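Local coordinates for protein arginine--tRNA ligase (Campylobacter jejuni, PDB 3FNR) that catalyses the ATP-dependent attachment of L-arginine to its cognate tRNA, releasing AMP and diphosphate, as a monomeric class I aminoacyl-tRNA synthetase, at residues 35-41 / 72-78; 244-250 / 269-273; 83-87 / 139-144. The protein carries 1 engineered substitution. All blocks are in the same frame, centred on the assembly; numbering follows the deposited sequence.

Interaction 1: residues 35-41 / 72-78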
ATOM      1  N   GLU A  35       5.398   7.660  -4.466  1.00 29.38           N
ATOM      2  CA  GLU A  35       4.101   8.302  -4.493  1.00 36.42           C
ATOM      3  C   GLU A  35       3.099   7.258  -4.906  1.00 37.28           C
ATOM      4  O   GLU A  35       3.223   6.664  -5.980  1.00 37.13           O
ATOM      5  CB  GLU A  35       4.059   9.471  -5.474  1.00 35.88           C
ATOM      6  CG  GLU A  35       2.678  10.139  -5.550  1.00 35.14           C
ATOM      7  CD  GLU A  35       2.168  10.270  -6.979  1.00 44.34           C
ATOM      8  OE1 GLU A  35       2.995  10.474  -7.898  1.00 37.25           O
ATOM      9  OE2 GLU A  35       0.937  10.160  -7.191  1.00 35.49           O
ATOM     10  N   TYR A  36       2.112   7.030  -4.045  1.00 34.51           N
ATOM     11  CA  TYR A  36       1.107   6.014  -4.305  1.00 36.13           C
ATOM     12  C   TYR A  36      -0.270   6.371  -3.757  1.00 35.52           C
ATOM     13  O   TYR A  36      -0.415   7.323  -2.985  1.00 34.26           O
ATOM     14  CB  TYR A  36       1.586   4.632  -3.827  1.00 33.76           C
ATOM     15  CG  TYR A  36       1.606   4.385  -2.321  1.00 33.21           C
ATOM     16  CD1 TYR A  36       2.416   5.136  -1.461  1.00 28.63           C
ATOM     17  CD2 TYR A  36       0.850   3.356  -1.771  1.00 35.95           C
ATOM     18  CE1 TYR A  36       2.449   4.883  -0.092  1.00 31.88           C
ATOM     19  CE2 TYR A  36       0.863   3.101  -0.406  1.00 33.06           C
ATOM     20  CZ  TYR A  36       1.664   3.860   0.425  1.00 35.67           C
ATOM     21  OH  TYR A  36       1.672   3.575   1.767  1.00 34.42           O
ATOM     22  N   VAL A  37      -1.258   5.574  -4.166  1.00 32.95           N
ATOM     23  CA  VAL A  37      -2.686   5.777  -3.902  1.00 33.12           C
ATOM     24  C   VAL A  37      -3.177   7.009  -4.658  1.00 35.46           C
ATOM     25  O   VAL A  37      -3.739   6.862  -5.744  1.00 41.12           O
ATOM     26  CB  VAL A  37      -3.086   5.800  -2.377  1.00 32.72           C
ATOM     27  CG1 VAL A  37      -4.596   5.729  -2.226  1.00 22.08           C
ATOM     28  CG2 VAL A  37      -2.453   4.632  -1.613  1.00 30.52           C
ATOM     29  N   SER A  38      -2.954   8.199  -4.091  1.00 36.82           N
ATOM     30  CA  SER A  38      -3.283   9.488  -4.729  1.00 37.03           C
ATOM     31  C   SER A  38      -4.666   9.533  -5.355  1.00 38.26           C
ATOM     32  O   SER A  38      -4.819   9.964  -6.490  1.00 40.64           O
ATOM     33  CB  SER A  38      -2.241   9.851  -5.793  1.00 36.43           C
ATOM     34  OG  SER A  38      -0.959  10.014  -5.213  1.00 32.21           O
ATOM     35  N   ALA A  39      -5.668   9.062  -4.622  1.00 39.76           N
ATOM     36  CA  ALA A  39      -7.036   9.059  -5.112  1.00 39.37           C
ATOM     37  C   ALA A  39      -7.639  10.453  -4.960  1.00 40.95           C
ATOM     38  O   ALA A  39      -7.259  11.203  -4.055  1.00 36.25           O
ATOM     39  CB  ALA A  39      -7.853   8.051  -4.351  1.00 41.00           C
ATOM     40  N   ASN A  40      -8.561  10.794  -5.856  1.00 40.19           N
ATOM     41  CA  ASN A  40      -9.298  12.057  -5.779  1.00 41.67           C
ATOM     42  C   ASN A  40     -10.043  12.204  -4.460  1.00 42.37           C
ATOM     43  O   ASN A  40     -10.676  11.252  -4.014  1.00 40.51           O
ATOM     44  CB  ASN A  40     -10.278  12.149  -6.938  1.00 41.28           C
ATOM     45  CG  ASN A  40      -9.581  12.234  -8.276  1.00 46.52           C
ATOM     46  OD1 ASN A  40      -8.435  12.685  -8.372  1.00 46.25           O
ATOM     47  ND2 ASN A  40     -10.265  11.800  -9.319  1.00 37.33           N
ATOM     48  N   PRO A  41      -9.956  13.393  -3.818  1.00 47.18           N
ATOM     49  CA  PRO A  41     -10.599  13.615  -2.515  1.00 45.33           C
ATOM     50  C   PRO A  41     -12.100  13.891  -2.654  1.00 48.11           C
ATOM     51  O   PRO A  41     -12.621  14.870  -2.103  1.00 45.71           O
ATOM     52  CB  PRO A  41      -9.859  14.840  -1.973  1.00 43.31           C
ATOM     53  CG  PRO A  41      -9.483  15.609  -3.196  1.00 45.98           C
ATOM     54  CD  PRO A  41      -9.233  14.594  -4.285  1.00 45.34           C
ATOM     55  N   THR A  72       7.269   8.550   1.571  1.00 34.69           N
ATOM     56  CA  THR A  72       5.978   8.338   0.928  1.00 36.84           C
ATOM     57  C   THR A  72       5.190   9.632   0.801  1.00 37.42           C
ATOM     58  O   THR A  72       5.240  10.500   1.690  1.00 35.15           O
ATOM     59  CB  THR A  72       5.132   7.303   1.684  1.00 39.66           C
ATOM     60  OG1 THR A  72       5.096   7.636   3.076  1.00 38.61           O
ATOM     61  CG2 THR A  72       5.745   5.931   1.524  1.00 39.46           C
ATOM     62  N   GLU A  73       4.442   9.735  -0.295  1.00 33.17           N
ATOM     63  CA  GLU A  73       3.718  10.944  -0.641  1.00 33.66           C
ATOM     64  C   GLU A  73       2.419  10.627  -1.386  1.00 35.80           C
ATOM     65  O   GLU A  73       2.343   9.673  -2.167  1.00 38.54           O
ATOM     66  CB  GLU A  73       4.622  11.893  -1.449  1.00 37.46           C
ATOM     67  CG  GLU A  73       4.082  13.304  -1.667  1.00 37.23           C
ATOM     68  CD  GLU A  73       5.157  14.303  -2.076  1.00 42.01           C
ATOM     69  OE1 GLU A  73       5.146  14.723  -3.252  1.00 39.12           O
ATOM     70  OE2 GLU A  73       6.004  14.676  -1.221  1.00 40.54           O
ATOM     71  N   TYR A  74       1.398  11.432  -1.113  1.00 31.15           N
ATOM     72  CA  TYR A  74       0.078  11.295  -1.710  1.00 34.46           C
ATOM     73  C   TYR A  74      -0.217  12.623  -2.386  1.00 39.73           C
ATOM     74  O   TYR A  74      -0.069  13.684  -1.775  1.00 39.12           O
ATOM     75  CB  TYR A  74      -0.939  11.014  -0.602  1.00 31.89           C
ATOM     76  CG  TYR A  74      -2.386  10.768  -0.999  1.00 28.42           C
ATOM     77  CD1 TYR A  74      -3.178  11.787  -1.551  1.00 36.00           C
ATOM     78  CD2 TYR A  74      -2.997   9.542  -0.731  1.00 26.84           C
ATOM     79  CE1 TYR A  74      -4.515  11.566  -1.884  1.00 34.14           C
ATOM     80  CE2 TYR A  74      -4.339   9.316  -1.051  1.00 34.41           C
ATOM     81  CZ  TYR A  74      -5.086  10.332  -1.623  1.00 33.19           C
ATOM     82  OH  TYR A  74      -6.403  10.112  -1.942  1.00 34.75           O
ATOM     83  N   TYR A  75      -0.632  12.555  -3.644  1.00 39.72           N
ATOM     84  CA  TYR A  75      -0.966  13.737  -4.406  1.00 42.05           C
ATOM     85  C   TYR A  75      -2.464  13.961  -4.351  1.00 43.58           C
ATOM     86  O   TYR A  75      -3.237  13.097  -4.774  1.00 42.73           O
ATOM     87  CB  TYR A  75      -0.530  13.557  -5.861  1.00 42.04           C
ATOM     88  CG  TYR A  75      -0.734  14.772  -6.729  1.00 36.49           C
ATOM     89  CD1 TYR A  75       0.134  15.860  -6.646  1.00 35.86           C
ATOM     90  CD2 TYR A  75      -1.779  14.831  -7.647  1.00 44.73           C
ATOM     91  CE1 TYR A  75      -0.038  16.975  -7.447  1.00 38.25           C
ATOM     92  CE2 TYR A  75      -1.966  15.949  -8.447  1.00 42.79           C
ATOM     93  CZ  TYR A  75      -1.089  17.015  -8.346  1.00 46.26           C
ATOM     94  OH  TYR A  75      -1.249  18.122  -9.155  1.00 44.78           O
ATOM     95  N   VAL A  76      -2.858  15.128  -3.843  1.00 44.68           N
ATOM     96  CA  VAL A  76      -4.267  15.506  -3.715  1.00 47.01           C
ATOM     97  C   VAL A  76      -4.707  16.343  -4.917  1.00 45.66           C
ATOM     98  O   VAL A  76      -4.265  17.471  -5.078  1.00 48.15           O
ATOM     99  CB  VAL A  76      -4.527  16.301  -2.403  1.00 47.37           C
ATOM    100  CG1 VAL A  76      -6.000  16.400  -2.130  1.00 47.84           C
ATOM    101  CG2 VAL A  76      -3.818  15.659  -1.210  1.00 45.29           C
ATOM    102  N   ASN A  77      -5.569  15.784  -5.759  1.00 49.32           N
ATOM    103  CA  ASN A  77      -6.100  16.500  -6.918  1.00 53.79           C
ATOM    104  C   ASN A  77      -7.193  17.457  -6.472  1.00 54.78           C
ATOM    105  O   ASN A  77      -8.373  17.218  -6.726  1.00 53.36           O
ATOM    106  CB  ASN A  77      -6.673  15.529  -7.959  1.00 55.03           C
ATOM    107  CG  ASN A  77      -5.599  14.799  -8.752  1.00 66.71           C
ATOM    108  OD1 ASN A  77      -4.975  15.371  -9.644  1.00 69.54           O
ATOM    109  ND2 ASN A  77      -5.405  13.515  -8.450  1.00 73.24           N
ATOM    110  N   ASP A  78      -6.799  18.541  -5.811  1.00 59.36           N
ATOM    111  CA  ASP A  78      -7.765  19.397  -5.129  1.00 60.85           C
ATOM    112  C   ASP A  78      -7.991  20.760  -5.784  1.00 64.16           C
ATOM    113  O   ASP A  78      -8.328  21.733  -5.105  1.00 65.50           O
ATOM    114  CB  ASP A  78      -7.405  19.543  -3.647  1.00 59.05           C
ATOM    115  CG  ASP A  78      -6.141  20.358  -3.410  1.00 62.50           C
ATOM    116  OD1 ASP A  78      -5.957  20.804  -2.260  1.00 70.99           O
ATOM    117  OD2 ASP A  78      -5.331  20.561  -4.344  1.00 65.93           O
TER
HETATM  118  O   HOH W   1      -5.713  13.021  -5.630  1.00 56.10           O
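The hydroxyl of S38 joins the two segments by working in both directions at once. Its OG accepts a nearly straight hydrogen bond from the backbone N of Y75 (3.0 Å, 171° at the hydrogen) and gives its own proton to OE2 of E35, on the lone pair that faces away from the other carboxylate oxygen. The glutamate reaches forward along the chain to the serine because its CG stands anti to the backbone N (chi1 178°) and the side chain then bends at chi2; its OE1 forms a salt bridge with K230.

A second polar link comes from Y74, whose OH donates to the carbonyl O of A39 at 2.5 Å, tilted 25° from the carbonyl plane. A water accepts from N77 N and N77 ND2 and lies 2.6 Å from Y75 O; a weak contact with A39 O ties it to 35-41. Further back, Y36 N donates to E73 O at 3.3 Å, and E35 CA comes close to the same oxygen; E35 and E73 form a parallel bridge here.

Packing fills in between these bonds. The phenol of Y74 turns one face to the backbone of S38, with S38 CA 3.6 Å from the ring centroid and almost on its normal, a CH-pi contact, while V37 CG1 touches CE2 of the same ring. At the far end P41 CG rests on V76 CG1 at 3.7 Å, and L148 of helix 136-157 touches both residues.

The loop that leaves strand 31-35 is pinned along the C-terminal part of its parallel neighbour 69-76. In the Rossmann-type catalytic domain of class I synthetases this loop opens the HIGH motif, of which A39, N40 and P41 are the first three residues, at the ATP-binding end of the sheet.

Interaction 2: residues 244-250 / 269-273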
ATOM      1  N   ALA A 244      -2.674  -0.883 -13.842  1.00 47.03           N
ATOM      2  CA  ALA A 244      -2.138  -1.520 -15.051  1.00 49.23           C
ATOM      3  C   ALA A 244      -2.710  -0.982 -16.360  1.00 51.06           C
ATOM      4  O   ALA A 244      -2.050  -1.044 -17.395  1.00 52.33           O
ATOM      5  CB  ALA A 244      -2.319  -3.028 -14.981  1.00 50.99           C
ATOM      6  N   ASP A 245      -3.926  -0.448 -16.310  1.00 54.85           N
ATOM      7  CA  ASP A 245      -4.554   0.152 -17.494  1.00 60.80           C
ATOM      8  C   ASP A 245      -3.942   1.502 -17.906  1.00 60.33           C
ATOM      9  O   ASP A 245      -4.300   2.057 -18.945  1.00 62.90           O
ATOM     10  CB  ASP A 245      -6.077   0.268 -17.315  1.00 64.15           C
ATOM     11  CG  ASP A 245      -6.479   0.948 -16.011  1.00 73.94           C
ATOM     12  OD1 ASP A 245      -5.606   1.233 -15.161  1.00 79.05           O
ATOM     13  OD2 ASP A 245      -7.693   1.193 -15.834  1.00 82.53           O
ATOM     14  N   HIS A 246      -3.016   2.011 -17.093  1.00 60.58           N
ATOM     15  CA  HIS A 246      -2.278   3.231 -17.415  1.00 58.86           C
ATOM     16  C   HIS A 246      -0.882   2.958 -17.983  1.00 55.50           C
ATOM     17  O   HIS A 246      -0.001   3.811 -17.892  1.00 52.78           O
ATOM     18  CB  HIS A 246      -2.184   4.147 -16.190  1.00 58.38           C
ATOM     19  CG  HIS A 246      -3.505   4.668 -15.720  1.00 63.86           C
ATOM     20  ND1 HIS A 246      -3.822   4.793 -14.385  1.00 74.35           N
ATOM     21  CD2 HIS A 246      -4.592   5.095 -16.405  1.00 71.49           C
ATOM     22  CE1 HIS A 246      -5.046   5.277 -14.267  1.00 74.95           C
ATOM     23  NE2 HIS A 246      -5.536   5.467 -15.479  1.00 76.52           N
ATOM     24  N   HIS A 247      -0.688   1.778 -18.570  1.00 55.00           N
ATOM     25  CA  HIS A 247       0.596   1.411 -19.184  1.00 53.91           C
ATOM     26  C   HIS A 247       1.002   2.351 -20.328  1.00 53.97           C
ATOM     27  O   HIS A 247       2.170   2.735 -20.434  1.00 51.07           O
ATOM     28  CB  HIS A 247       0.583  -0.046 -19.676  1.00 54.49           C
ATOM     29  CG  HIS A 247       1.889  -0.498 -20.259  1.00 55.96           C
ATOM     30  ND1 HIS A 247       2.092  -0.635 -21.617  1.00 61.35           N
ATOM     31  CD2 HIS A 247       3.065  -0.826 -19.669  1.00 54.30           C
ATOM     32  CE1 HIS A 247       3.334  -1.033 -21.837  1.00 53.08           C
ATOM     33  NE2 HIS A 247       3.945  -1.156 -20.671  1.00 56.84           N
ATOM     34  N   GLY A 248       0.028   2.737 -21.157  1.00 53.34           N
ATOM     35  CA  GLY A 248       0.274   3.599 -22.324  1.00 51.26           C
ATOM     36  C   GLY A 248       0.710   5.022 -22.004  1.00 48.50           C
ATOM     37  O   GLY A 248       1.134   5.765 -22.885  1.00 50.68           O
ATOM     38  N   TYR A 249       0.617   5.383 -20.730  1.00 48.06           N
ATOM     39  CA  TYR A 249       0.952   6.710 -20.239  1.00 46.90           C
ATOM     40  C   TYR A 249       2.424   6.803 -19.828  1.00 45.55           C
ATOM     41  O   TYR A 249       2.949   7.899 -19.651  1.00 49.19           O
ATOM     42  CB  TYR A 249       0.053   7.009 -19.046  1.00 47.17           C
ATOM     43  CG  TYR A 249      -0.063   8.454 -18.633  1.00 51.55           C
ATOM     44  CD1 TYR A 249       0.673   8.947 -17.555  1.00 52.71           C
ATOM     45  CD2 TYR A 249      -0.948   9.320 -19.281  1.00 53.29           C
ATOM     46  CE1 TYR A 249       0.554  10.273 -17.145  1.00 47.92           C
ATOM     47  CE2 TYR A 249      -1.078  10.655 -18.875  1.00 53.52           C
ATOM     48  CZ  TYR A 249      -0.322  11.117 -17.804  1.00 51.27           C
ATOM     49  OH  TYR A 249      -0.432  12.422 -17.391  1.00 56.49           O
ATOM     50  N   ILE A 250       3.086   5.657 -19.676  1.00 46.99           N
ATOM     51  CA  ILE A 250       4.503   5.624 -19.279  1.00 44.48           C
ATOM     52  C   ILE A 250       5.450   6.387 -20.231  1.00 46.25           C
ATOM     53  O   ILE A 250       6.179   7.260 -19.759  1.00 46.94           O
ATOM     54  CB  ILE A 250       5.025   4.177 -18.950  1.00 46.76           C
ATOM     55  CG1 ILE A 250       4.189   3.541 -17.835  1.00 49.71           C
ATOM     56  CG2 ILE A 250       6.495   4.208 -18.523  1.00 40.72           C
ATOM     57  CD1 ILE A 250       4.571   2.094 -17.503  1.00 43.52           C
ATOM     58  N   ILE A 269       8.240   2.886 -12.623  1.00 34.42           N
ATOM     59  CA  ILE A 269       6.784   2.714 -12.593  1.00 35.92           C
ATOM     60  C   ILE A 269       6.438   1.262 -12.261  1.00 40.46           C
ATOM     61  O   ILE A 269       6.813   0.343 -12.997  1.00 45.68           O
ATOM     62  CB  ILE A 269       6.087   3.095 -13.945  1.00 39.37           C
ATOM     63  CG1 ILE A 269       6.548   4.459 -14.482  1.00 36.97           C
ATOM     64  CG2 ILE A 269       4.568   3.025 -13.805  1.00 27.29           C
ATOM     65  CD1 ILE A 269       6.284   5.643 -13.573  1.00 46.95           C
ATOM     66  N   ILE A 270       5.729   1.060 -11.154  1.00 42.31           N
ATOM     67  CA  ILE A 270       5.200  -0.260 -10.788  1.00 40.57           C
ATOM     68  C   ILE A 270       3.718  -0.331 -11.138  1.00 37.42           C
ATOM     69  O   ILE A 270       2.947   0.537 -10.749  1.00 39.76           O
ATOM     70  CB  ILE A 270       5.404  -0.546  -9.294  1.00 39.68           C
ATOM     71  CG1 ILE A 270       6.895  -0.703  -8.986  1.00 42.68           C
ATOM     72  CG2 ILE A 270       4.606  -1.785  -8.844  1.00 42.90           C
ATOM     73  CD1 ILE A 270       7.203  -0.752  -7.520  1.00 35.30           C
ATOM     74  N   LEU A 271       3.317  -1.359 -11.877  1.00 41.69           N
ATOM     75  CA  LEU A 271       1.917  -1.496 -12.283  1.00 39.67           C
ATOM     76  C   LEU A 271       1.133  -2.491 -11.433  1.00 40.12           C
ATOM     77  O   LEU A 271       1.510  -3.660 -11.309  1.00 46.79           O
ATOM     78  CB  LEU A 271       1.810  -1.856 -13.765  1.00 38.21           C
ATOM     79  CG  LEU A 271       2.272  -0.846 -14.821  1.00 43.47           C
ATOM     80  CD1 LEU A 271       2.134  -1.468 -16.197  1.00 46.47           C
ATOM     81  CD2 LEU A 271       1.491   0.472 -14.767  1.00 44.87           C
ATOM     82  N   ALA A 272       0.048  -2.010 -10.838  1.00 42.53           N
ATOM     83  CA  ALA A 272      -0.816  -2.832 -10.004  1.00 47.94           C
ATOM     84  C   ALA A 272      -1.968  -3.385 -10.836  1.00 49.82           C
ATOM     85  O   ALA A 272      -2.791  -2.628 -11.360  1.00 50.99           O
ATOM     86  CB  ALA A 272      -1.346  -2.022  -8.823  1.00 48.60           C
ATOM     87  N   GLN A 273      -2.027  -4.706 -10.956  1.00 52.50           N
ATOM     88  CA  GLN A 273      -3.071  -5.333 -11.759  1.00 52.48           C
ATOM     89  C   GLN A 273      -4.417  -5.467 -11.059  1.00 50.60           C
ATOM     90  O   GLN A 273      -4.504  -5.335  -9.840  1.00 49.69           O
ATOM     91  CB  GLN A 273      -2.615  -6.679 -12.322  1.00 53.69           C
ATOM     92  CG  GLN A 273      -2.245  -6.611 -13.792  1.00 62.94           C
ATOM     93  CD  GLN A 273      -3.438  -6.732 -14.746  1.00 61.41           C
ATOM     94  OE1 GLN A 273      -4.541  -6.241 -14.477  1.00 57.58           O
ATOM     95  NE2 GLN A 273      -3.205  -7.380 -15.882  1.00 58.68           N
TER
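A244 opens the 3-10 turn that follows strand 237-243, and its N donates to A272 O on strand 267-279 at 3.0 Å. The bond carries the parallel pairing of these strands in the Rossmann-type catalytic sheet one step past the end of the first strand, although its donor stands well above the carbonyl plane, 46° out of it.

The tight part of the contact is aliphatic. L271 points toward the turn, with CD2 4.1 Å from A244 CA, and I250, the first residue of helix 250-258, packs on I269. The two isoleucines run alongside one another, pointing opposite ways, I250 CD1 meeting I269 CG2 at 3.8 Å while I250 CG2 lies against I269 CG1. W242 touches both from strand 237-243.

Towards solvent the contact thins. At the break in strand 267-279, Q273 places CG 3.8 Å from A244 CB (chi1 -103°), and the bend at chi2 keeps CD and OE1 near the same methyl. H247 is exposed, yet its imidazole extends anti to the backbone N (chi1 -177°) and meets the leucine edge-on, with CD2 3.7 Å from L271 CD1.

Interaction 3: residues 83-87 / 139-144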
ATOM      1  N   ILE A  83     -12.729  19.492  -7.861  1.00 67.93           N
ATOM      2  CA  ILE A  83     -13.600  19.227  -6.711  1.00 65.69           C
ATOM      3  C   ILE A  83     -14.962  19.924  -6.771  1.00 70.04           C
ATOM      4  O   ILE A  83     -15.759  19.795  -5.833  1.00 70.04           O
ATOM      5  CB  ILE A  83     -12.917  19.617  -5.366  1.00 64.46           C
ATOM      6  CG1 ILE A  83     -12.719  21.138  -5.275  1.00 57.24           C
ATOM      7  CG2 ILE A  83     -11.611  18.827  -5.164  1.00 60.54           C
ATOM      8  CD1 ILE A  83     -12.283  21.646  -3.904  1.00 60.51           C
ATOM      9  N   TYR A  84     -15.219  20.658  -7.857  1.00 69.58           N
ATOM     10  CA  TYR A  84     -16.479  21.394  -8.031  1.00 69.31           C
ATOM     11  C   TYR A  84     -17.694  20.474  -7.928  1.00 66.25           C
ATOM     12  O   TYR A  84     -18.627  20.767  -7.173  1.00 61.31           O
ATOM     13  CB  TYR A  84     -16.498  22.167  -9.360  1.00 74.41           C
ATOM     14  CG  TYR A  84     -17.700  23.084  -9.540  1.00 80.50           C
ATOM     15  CD1 TYR A  84     -17.729  24.357  -8.955  1.00 83.45           C
ATOM     16  CD2 TYR A  84     -18.806  22.684 -10.300  1.00 80.52           C
ATOM     17  CE1 TYR A  84     -18.830  25.206  -9.120  1.00 80.29           C
ATOM     18  CE2 TYR A  84     -19.912  23.522 -10.465  1.00 83.07           C
ATOM     19  CZ  TYR A  84     -19.917  24.780  -9.872  1.00 81.24           C
ATOM     20  OH  TYR A  84     -21.006  25.608 -10.038  1.00 83.00           O
ATOM     21  N   LEU A  85     -17.652  19.358  -8.662  1.00 60.98           N
ATOM     22  CA  LEU A  85     -18.729  18.365  -8.679  1.00 61.97           C
ATOM     23  C   LEU A  85     -19.053  17.804  -7.287  1.00 61.81           C
ATOM     24  O   LEU A  85     -20.212  17.524  -6.986  1.00 61.99           O
ATOM     25  CB  LEU A  85     -18.396  17.214  -9.642  1.00 61.55           C
ATOM     26  CG  LEU A  85     -19.452  16.721 -10.647  1.00 64.68           C
ATOM     27  CD1 LEU A  85     -19.009  15.436 -11.343  1.00 62.35           C
ATOM     28  CD2 LEU A  85     -20.838  16.537 -10.041  1.00 65.83           C
ATOM     29  N   LEU A  86     -18.032  17.641  -6.448  1.00 57.62           N
ATOM     30  CA  LEU A  86     -18.238  17.222  -5.062  1.00 56.82           C
ATOM     31  C   LEU A  86     -19.044  18.263  -4.268  1.00 57.50           C
ATOM     32  O   LEU A  86     -19.933  17.900  -3.502  1.00 56.92           O
ATOM     33  CB  LEU A  86     -16.899  16.933  -4.375  1.00 53.91           C
ATOM     34  CG  LEU A  86     -16.944  16.474  -2.919  1.00 53.18           C
ATOM     35  CD1 LEU A  86     -17.419  15.021  -2.829  1.00 51.81           C
ATOM     36  CD2 LEU A  86     -15.579  16.657  -2.265  1.00 55.74           C
ATOM     37  N   GLY A  87     -18.730  19.545  -4.457  1.00 59.43           N
ATOM     38  CA  GLY A  87     -19.501  20.634  -3.848  1.00 60.30           C
ATOM     39  C   GLY A  87     -20.917  20.688  -4.395  1.00 61.08           C
ATOM     40  O   GLY A  87     -21.873  20.923  -3.648  1.00 64.42           O
ATOM     41  N   LEU A 139     -18.204  25.140  -0.358  1.00 62.90           N
ATOM     42  CA  LEU A 139     -18.705  23.857   0.124  1.00 63.88           C
ATOM     43  C   LEU A 139     -17.728  22.748  -0.262  1.00 63.06           C
ATOM     44  O   LEU A 139     -17.407  21.891   0.559  1.00 61.46           O
ATOM     45  CB  LEU A 139     -20.092  23.565  -0.475  1.00 65.27           C
ATOM     46  CG  LEU A 139     -21.225  22.927   0.345  1.00 65.08           C
ATOM     47  CD1 LEU A 139     -22.252  22.321  -0.599  1.00 63.16           C
ATOM     48  CD2 LEU A 139     -20.752  21.880   1.354  1.00 70.43           C
ATOM     49  N   ALA A 140     -17.266  22.793  -1.513  1.00 57.83           N
ATOM     50  CA  ALA A 140     -16.291  21.850  -2.053  1.00 52.96           C
ATOM     51  C   ALA A 140     -14.960  21.850  -1.302  1.00 53.44           C
ATOM     52  O   ALA A 140     -14.401  20.785  -1.070  1.00 52.73           O
ATOM     53  CB  ALA A 140     -16.070  22.107  -3.523  1.00 45.64           C
ATOM     54  N   ASP A 141     -14.467  23.031  -0.924  1.00 54.32           N
ATOM     55  CA  ASP A 141     -13.234  23.150  -0.131  1.00 60.07           C
ATOM     56  C   ASP A 141     -13.356  22.486   1.237  1.00 57.78           C
ATOM     57  O   ASP A 141     -12.444  21.773   1.677  1.00 55.11           O
ATOM     58  CB  ASP A 141     -12.838  24.619   0.060  1.00 64.70           C
ATOM     59  CG  ASP A 141     -12.313  25.265  -1.213  1.00 79.01           C
ATOM     60  OD1 ASP A 141     -11.978  24.541  -2.178  1.00 86.58           O
ATOM     61  OD2 ASP A 141     -12.242  26.515  -1.248  1.00 87.16           O
ATOM     62  N   TRP A 142     -14.489  22.739   1.898  1.00 57.19           N
ATOM     63  CA  TRP A 142     -14.818  22.144   3.195  1.00 55.69           C
ATOM     64  C   TRP A 142     -14.990  20.636   3.049  1.00 51.46           C
ATOM     65  O   TRP A 142     -14.546  19.870   3.905  1.00 49.12           O
ATOM     66  CB  TRP A 142     -16.107  22.759   3.757  1.00 55.80           C
ATOM     67  CG  TRP A 142     -16.632  22.072   5.001  1.00 56.15           C
ATOM     68  CD1 TRP A 142     -16.264  22.321   6.293  1.00 54.05           C
ATOM     69  CD2 TRP A 142     -17.622  21.032   5.059  1.00 55.89           C
ATOM     70  NE1 TRP A 142     -16.957  21.499   7.154  1.00 56.77           N
ATOM     71  CE2 TRP A 142     -17.796  20.697   6.423  1.00 57.67           C
ATOM     72  CE3 TRP A 142     -18.376  20.352   4.092  1.00 56.21           C
ATOM     73  CZ2 TRP A 142     -18.695  19.710   6.845  1.00 55.98           C
ATOM     74  CZ3 TRP A 142     -19.267  19.366   4.510  1.00 55.52           C
ATOM     75  CH2 TRP A 142     -19.416  19.056   5.877  1.00 58.53           C
ATOM     76  N   ALA A 143     -15.650  20.238   1.967  1.00 43.81           N
ATOM     77  CA  ALA A 143     -15.965  18.842   1.695  1.00 49.49           C
ATOM     78  C   ALA A 143     -14.729  18.011   1.396  1.00 50.63           C
ATOM     79  O   ALA A 143     -14.559  16.943   1.978  1.00 50.41           O
ATOM     80  CB  ALA A 143     -16.931  18.742   0.556  1.00 44.83           C
ATOM     81  N   LYS A 144     -13.876  18.509   0.498  1.00 51.30           N
ATOM     82  CA  LYS A 144     -12.688  17.778   0.066  1.00 54.29           C
ATOM     83  C   LYS A 144     -11.734  17.548   1.232  1.00 57.71           C
ATOM     84  O   LYS A 144     -11.004  16.555   1.247  1.00 59.41           O
ATOM     85  CB  LYS A 144     -11.988  18.468  -1.121  1.00 55.34           C
ATOM     86  CG  LYS A 144     -11.245  19.773  -0.815  1.00 60.03           C
ATOM     87  CD  LYS A 144      -9.743  19.572  -0.620  1.00 63.57           C
ATOM     88  CE  LYS A 144      -8.998  20.905  -0.647  1.00 66.31           C
ATOM     89  NZ  LYS A 144      -9.121  21.689   0.602  1.00 73.67           N
TER
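The methyl of A140 sits against the single turn from I83 to G87, with CB 3.3 Å from the carbonyl O of I83 and 3.7 Å from the CA of G87. This is where the helices come nearest: the CA atoms of G87 and A140 are 3.9 Å apart, a spacing possible because the glycine puts no side chain into the interface. Next to it L139 CD1 touches G87 O.

Larger side chains close in. I83 has CG1 between its backbone N and carbonyl carbon (chi1 67°), which carries CD1 across A140 to OD1 of D141 and to the CG of K144. L86, on the same turn, lays CD2 against A143 CB at 3.8 Å and beside the backbone N of K144.

The short axes approach to 7.9 Å and cross at 98°. Further out, I90 of helix 80-98 continues the packing against L139 and A143.

Small residues at the crossing and aliphatic branches around it make this a junction of shape and van der Waals contact. D141 OD1 touches I83 CD1 but pairs with R169, adding no polar bond between the segments; the K144 ammonium bonds weakly to D141 O among its partners.

How the interactions relate
All three contacts belong to the class I catalytic domain. Along the chain interaction 1 closes first, interaction 3 follows and interaction 2 comes last. Interactions 1 and 2 reach the same mixed sheet, in which strand 31-35 lies between strands 69-76 and 237-243; their centres are 16 Å apart and they do not touch. Interaction 3 also lies 16 Å from interaction 1, centre to centre, but adjoins it directly: strand 69-76 leads into helix 80-98, P41 O meets L86 CD2, and D78 packs on I83 and K144. Residues 35-41 and 72-78 therefore connect the sheet to the helical crossing, whereas interactions 2 and 3 remain about 17 Å apart at their nearest atoms.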